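PDB 3U4J: NAD-dependent aldehyde dehydrogenase from Sinorhizobium meliloti, which probably oxidises aldehydes to carboxylic acids with NAD or NADP as the electron acceptor, as other members of the aldehyde dehydrogenase family do. Local coordinates for residues A[165-170]-A[190-195]; A[203-208]-A[223-228]. All blocks are in the same frame, centred on the assembly; numbering follows the deposited sequence.

Contact 1: residues A[165-170]-A[190-195]; sequences VGIITP and CTVVLK
I167 lies against V192 and L194 on one face of a parallel strand pair, each of its two branches serving one neighbour. With CG1 anti to the carbonyl carbon (chi1 -56°) and the chain extended beyond it, CD1 of I167 reaches back to CG1 of V192 at 3.8 Å, while the shorter CG2 branch meets CD1 of L194. That same L194 methyl is met nearly at right angles by CG2 of T169, 3.7 Å away. Earlier on this face, CG2 of V165 rests on SG of C190 at 3.9 Å. The other face is sparser across the pair: G166 stands beside V193, and I168 beside K195, whose chain bends about CB–CG (chi2 -89°) and carries NZ away to a hydrogen bond with the carbonyl O of G226. Five backbone bonds set the register, the straightest being K195 N to I167 O at 2.7 Å and I167 N to V193 O at 2.8 Å. The strands and the connecting helix 174-187 form a beta-alpha-beta unit of the Rossmann-like, probably cofactor-binding domain. That helix covers the I167 and V192 face, helix 60-75 packs against V193, and strand 243-247 pairs with the far edge of 165-168.

Contact 2: residues A[203-208]-A[223-228]; sequences TSIRLA and VVTGYG
In the Rossmann-like domain, helix 202-214 packs on the end of strand 221-223 and the loop after it, and V223 is the residue that meets the helix most broadly. Its two methyls divide the work. With CG1 anti to the backbone N (chi1 -178°), CG1 lies by CG1 of I205 at 4.0 Å, and CG2 enters the helix surface between A208 and the S204 carbonyl. CG2 is 3.2 Å from CB of A208, tighter than ordinary van der Waals contact and doubtful in detail, and 3.7 Å from O of S204, which already accepts the helical bond from A208 N. One turn separates S204 from A208, so the methyl touches the S204 carbonyl O and the A208 methyl side by side. I205 of the helix extends its chain to put CD1 against CG2 of T225, further along the loop, at 3.7 Å, the two side chains crossing at about a right angle. T225 thus turns its methyl to the helix, while OG1 hydrogen-bonds to the carbonyl O of P56. L194 of strand 191-195 touches both S204 and V223, and Y23 touches I205. No hydrogen bond joins the two segments: five buried residues meet through methyl and methylene groups and one carbonyl oxygen. The contact is therefore apolar, without directional bonds, and the T225 hydroxyl is satisfied away from the helix.

In the fold
Contact 1 and contact 2 follow one another along the chain, their centres about 9 Å apart, and strand 191-195 joins them: it pairs with 165-168 on one edge and with strand 221-223 on the other, and is followed in the chain, after a short connection, by helix 202-214. The seam combines hydrogen bonds with apolar packing. L194 O probably accepts a hydrogen bond from V224 N at 3.0 Å, and K195 NZ probably binds G226 O at 2.9 Å, tying the strand end to the loop. The structure holds no cofactor, so neither contact can be placed against one. The calcium ion, bound by L17 and E50, lies away from both contacts.

Contact 1: residues A[165-170]-A[190-195]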
loop_
_atom_site.group_PDB
_atom_site.type_symbol
_atom_site.label_atom_id
_atom_site.label_comp_id
_atom_site.label_asym_id
_atom_site.label_seq_id
_atom_site.Cartn_x
_atom_site.Cartn_y
_atom_site.Cartn_z
ATOM N N VAL A 165 21.045 3.665 -15.127
ATOM C CA VAL A 165 21.039 2.250 -14.899
ATOM C C VAL A 165 21.675 1.523 -16.079
ATOM O O VAL A 165 21.215 1.646 -17.219
ATOM C CB VAL A 165 19.579 1.736 -14.762
ATOM C CG1 VAL A 165 19.578 0.233 -14.429
ATOM C CG2 VAL A 165 18.839 2.504 -13.677
ATOM N N GLY A 166 22.693 0.725 -15.809
ATOM C CA GLY A 166 23.200 -0.206 -16.826
ATOM C C GLY A 166 22.457 -1.530 -16.778
ATOM O O GLY A 166 22.422 -2.183 -15.741
ATOM N N ILE A 167 21.887 -1.936 -17.908
ATOM C CA ILE A 167 21.095 -3.156 -17.991
ATOM C C ILE A 167 21.768 -4.175 -18.916
ATOM O O ILE A 167 21.919 -3.926 -20.094
ATOM C CB ILE A 167 19.662 -2.835 -18.486
ATOM C CG1 ILE A 167 19.012 -1.782 -17.566
ATOM C CG2 ILE A 167 18.813 -4.125 -18.586
ATOM C CD1 ILE A 167 17.620 -1.302 -18.054
ATOM N N ILE A 168 22.172 -5.314 -18.371
ATOM C CA ILE A 168 22.892 -6.362 -19.119
ATOM C C ILE A 168 21.984 -7.559 -19.220
ATOM O O ILE A 168 21.497 -8.069 -18.191
ATOM C CB ILE A 168 24.224 -6.755 -18.432
ATOM C CG1 ILE A 168 25.085 -5.505 -18.241
ATOM C CG2 ILE A 168 24.971 -7.871 -19.239
ATOM C CD1 ILE A 168 26.253 -5.668 -17.230
ATOM N N THR A 169 21.722 -7.998 -20.446
ATOM C CA THR A 169 20.720 -9.037 -20.681
ATOM C C THR A 169 21.316 -10.278 -21.358
ATOM O O THR A 169 22.331 -10.167 -22.053
ATOM C CB THR A 169 19.524 -8.485 -21.467
ATOM O OG1 THR A 169 19.931 -8.146 -22.807
ATOM C CG2 THR A 169 18.960 -7.255 -20.741
ATOM N N PRO A 170 20.719 -11.466 -21.128
ATOM C CA PRO A 170 21.275 -12.734 -21.642
ATOM C C PRO A 170 20.737 -13.126 -23.002
ATOM O O PRO A 170 19.822 -12.470 -23.525
ATOM C CB PRO A 170 20.814 -13.758 -20.605
ATOM C CG PRO A 170 19.470 -13.266 -20.221
ATOM C CD PRO A 170 19.546 -11.715 -20.266
ATOM N N CYS A 190 14.335 6.892 -14.682
ATOM C CA CYS A 190 15.758 6.609 -14.913
ATOM C C CYS A 190 16.061 6.717 -16.387
ATOM O O CYS A 190 15.155 6.687 -17.205
ATOM C CB CYS A 190 16.144 5.170 -14.483
ATOM S SG CYS A 190 15.922 4.873 -12.730
ATOM N N THR A 191 17.349 6.824 -16.721
ATOM C CA THR A 191 17.810 6.674 -18.099
ATOM C C THR A 191 18.677 5.434 -18.080
ATOM O O THR A 191 19.178 5.044 -17.015
ATOM C CB THR A 191 18.647 7.891 -18.554
ATOM O OG1 THR A 191 19.759 8.072 -17.656
ATOM C CG2 THR A 191 17.791 9.125 -18.515
ATOM N N VAL A 192 18.844 4.795 -19.235
ATOM C CA VAL A 192 19.469 3.480 -19.243
ATOM C C VAL A 192 20.486 3.280 -20.366
ATOM O O VAL A 192 20.395 3.908 -21.431
ATOM C CB VAL A 192 18.410 2.334 -19.339
ATOM C CG1 VAL A 192 17.370 2.462 -18.243
ATOM C CG2 VAL A 192 17.766 2.257 -20.729
ATOM N N VAL A 193 21.436 2.387 -20.114
ATOM C CA VAL A 193 22.261 1.838 -21.163
ATOM C C VAL A 193 22.035 0.339 -21.155
ATOM O O VAL A 193 22.307 -0.340 -20.151
ATOM C CB VAL A 193 23.784 2.171 -20.974
ATOM C CG1 VAL A 193 24.618 1.531 -22.070
ATOM C CG2 VAL A 193 24.006 3.704 -20.972
ATOM N N LEU A 194 21.528 -0.158 -22.274
ATOM C CA LEU A 194 21.166 -1.559 -22.438
ATOM C C LEU A 194 22.294 -2.259 -23.170
ATOM O O LEU A 194 22.688 -1.820 -24.252
ATOM C CB LEU A 194 19.872 -1.696 -23.276
ATOM C CG LEU A 194 19.347 -3.109 -23.619
ATOM C CD1 LEU A 194 19.087 -3.893 -22.351
ATOM C CD2 LEU A 194 18.083 -3.071 -24.460
ATOM N N LYS A 195 22.796 -3.345 -22.574
ATOM C CA LYS A 195 23.815 -4.190 -23.179
ATOM C C LYS A 195 23.303 -5.630 -23.387
ATOM O O LYS A 195 23.272 -6.418 -22.435
ATOM C CB LYS A 195 25.052 -4.202 -22.285
ATOM C CG LYS A 195 26.330 -4.567 -23.031
ATOM C CD LYS A 195 26.561 -6.008 -23.036
ATOM C CE LYS A 195 27.466 -6.370 -24.212
ATOM N NZ LYS A 195 27.344 -7.833 -24.369
#

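Contact 2: residues A[203-208]-A[223-228]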
loop_
_atom_site.group_PDB
_atom_site.type_symbol
_atom_site.label_atom_id
_atom_site.label_comp_id
_atom_site.label_asym_id
_atom_site.label_seq_id
_atom_site.Cartn_x
_atom_site.Cartn_y
_atom_site.Cartn_z
ATOM N N THR A 203 16.992 -7.741 -31.622
ATOM C CA THR A 203 15.719 -7.201 -31.079
ATOM C C THR A 203 15.915 -6.061 -30.070
ATOM O O THR A 203 15.049 -5.182 -29.965
ATOM C CB THR A 203 14.746 -8.284 -30.525
ATOM O OG1 THR A 203 15.365 -8.963 -29.450
ATOM C CG2 THR A 203 14.364 -9.249 -31.602
ATOM N N SER A 204 17.047 -6.045 -29.355
ATOM C CA SER A 204 17.309 -4.989 -28.371
ATOM C C SER A 204 17.636 -3.634 -28.994
ATOM O O SER A 204 17.277 -2.598 -28.462
ATOM C CB SER A 204 18.432 -5.416 -27.406
ATOM O OG SER A 204 17.986 -6.583 -26.704
ATOM N N ILE A 205 18.337 -3.655 -30.119
ATOM C CA ILE A 205 18.630 -2.449 -30.862
ATOM C C ILE A 205 17.311 -1.978 -31.477
ATOM O O ILE A 205 16.981 -0.785 -31.422
ATOM C CB ILE A 205 19.694 -2.742 -31.973
ATOM C CG1 ILE A 205 21.094 -2.817 -31.349
ATOM C CG2 ILE A 205 19.630 -1.697 -33.078
ATOM C CD1 ILE A 205 22.134 -3.492 -32.267
ATOM N N ARG A 206 16.550 -2.909 -32.043
ATOM C CA ARG A 206 15.226 -2.530 -32.554
ATOM C C ARG A 206 14.347 -1.908 -31.460
ATOM O O ARG A 206 13.639 -0.935 -31.718
ATOM C CB ARG A 206 14.472 -3.691 -33.266
ATOM C CG ARG A 206 15.066 -4.150 -34.598
ATOM C CD ARG A 206 15.014 -3.094 -35.697
ATOM N NE ARG A 206 13.649 -2.886 -36.195
ATOM C CZ ARG A 206 12.998 -1.719 -36.168
ATOM N NH1 ARG A 206 13.576 -0.630 -35.679
ATOM N NH2 ARG A 206 11.761 -1.635 -36.651
ATOM N N LEU A 207 14.407 -2.443 -30.241
ATOM C CA LEU A 207 13.575 -1.890 -29.152
ATOM C C LEU A 207 13.972 -0.439 -28.861
ATOM O O LEU A 207 13.095 0.414 -28.664
ATOM C CB LEU A 207 13.683 -2.746 -27.880
ATOM C CG LEU A 207 12.851 -2.421 -26.654
ATOM C CD1 LEU A 207 11.340 -2.354 -26.986
ATOM C CD2 LEU A 207 13.102 -3.481 -25.560
ATOM N N ALA A 208 15.284 -0.162 -28.846
ATOM C CA ALA A 208 15.765 1.214 -28.631
ATOM C C ALA A 208 15.333 2.118 -29.787
ATOM O O ALA A 208 15.052 3.304 -29.584
ATOM C CB ALA A 208 17.282 1.252 -28.476
ATOM N N VAL A 223 21.627 1.857 -26.432
ATOM C CA VAL A 223 21.999 0.449 -26.517
ATOM C C VAL A 223 23.424 0.338 -27.059
ATOM O O VAL A 223 23.747 0.971 -28.060
ATOM C CB VAL A 223 21.059 -0.359 -27.437
ATOM C CG1 VAL A 223 21.428 -1.849 -27.468
ATOM C CG2 VAL A 223 19.663 -0.277 -26.916
ATOM N N VAL A 224 24.225 -0.517 -26.417
ATOM C CA VAL A 224 25.586 -0.804 -26.854
ATOM C C VAL A 224 25.708 -2.315 -27.036
ATOM O O VAL A 224 25.003 -3.090 -26.378
ATOM C CB VAL A 224 26.651 -0.250 -25.862
ATOM C CG1 VAL A 224 26.628 1.270 -25.853
ATOM C CG2 VAL A 224 26.432 -0.791 -24.439
ATOM N N THR A 225 26.582 -2.725 -27.949
ATOM C CA THR A 225 26.754 -4.132 -28.274
ATOM C C THR A 225 28.245 -4.485 -28.236
ATOM O O THR A 225 29.125 -3.613 -28.395
ATOM C CB THR A 225 26.152 -4.474 -29.659
ATOM O OG1 THR A 225 26.772 -3.662 -30.678
ATOM C CG2 THR A 225 24.623 -4.206 -29.666
ATOM N N GLY A 226 28.529 -5.758 -28.034
ATOM C CA GLY A 226 29.911 -6.164 -27.891
ATOM C C GLY A 226 30.034 -7.444 -27.095
ATOM O O GLY A 226 29.020 -8.111 -26.778
ATOM N N TYR A 227 31.272 -7.790 -26.748
ATOM C CA TYR A 227 31.469 -8.979 -25.929
ATOM C C TYR A 227 31.094 -8.689 -24.480
ATOM O O TYR A 227 30.697 -7.547 -24.153
ATOM C CB TYR A 227 32.901 -9.504 -26.094
ATOM C CG TYR A 227 33.144 -10.008 -27.485
ATOM C CD1 TYR A 227 32.554 -11.191 -27.926
ATOM C CD2 TYR A 227 33.959 -9.304 -28.373
ATOM C CE1 TYR A 227 32.774 -11.661 -29.225
ATOM C CE2 TYR A 227 34.181 -9.769 -29.675
ATOM C CZ TYR A 227 33.594 -10.946 -30.084
ATOM O OH TYR A 227 33.808 -11.433 -31.363
ATOM N N GLY A 228 31.201 -9.699 -23.612
ATOM C CA GLY A 228 30.875 -9.510 -22.189
ATOM C C GLY A 228 31.659 -8.344 -21.588
ATOM O O GLY A 228 31.107 -7.480 -20.895
#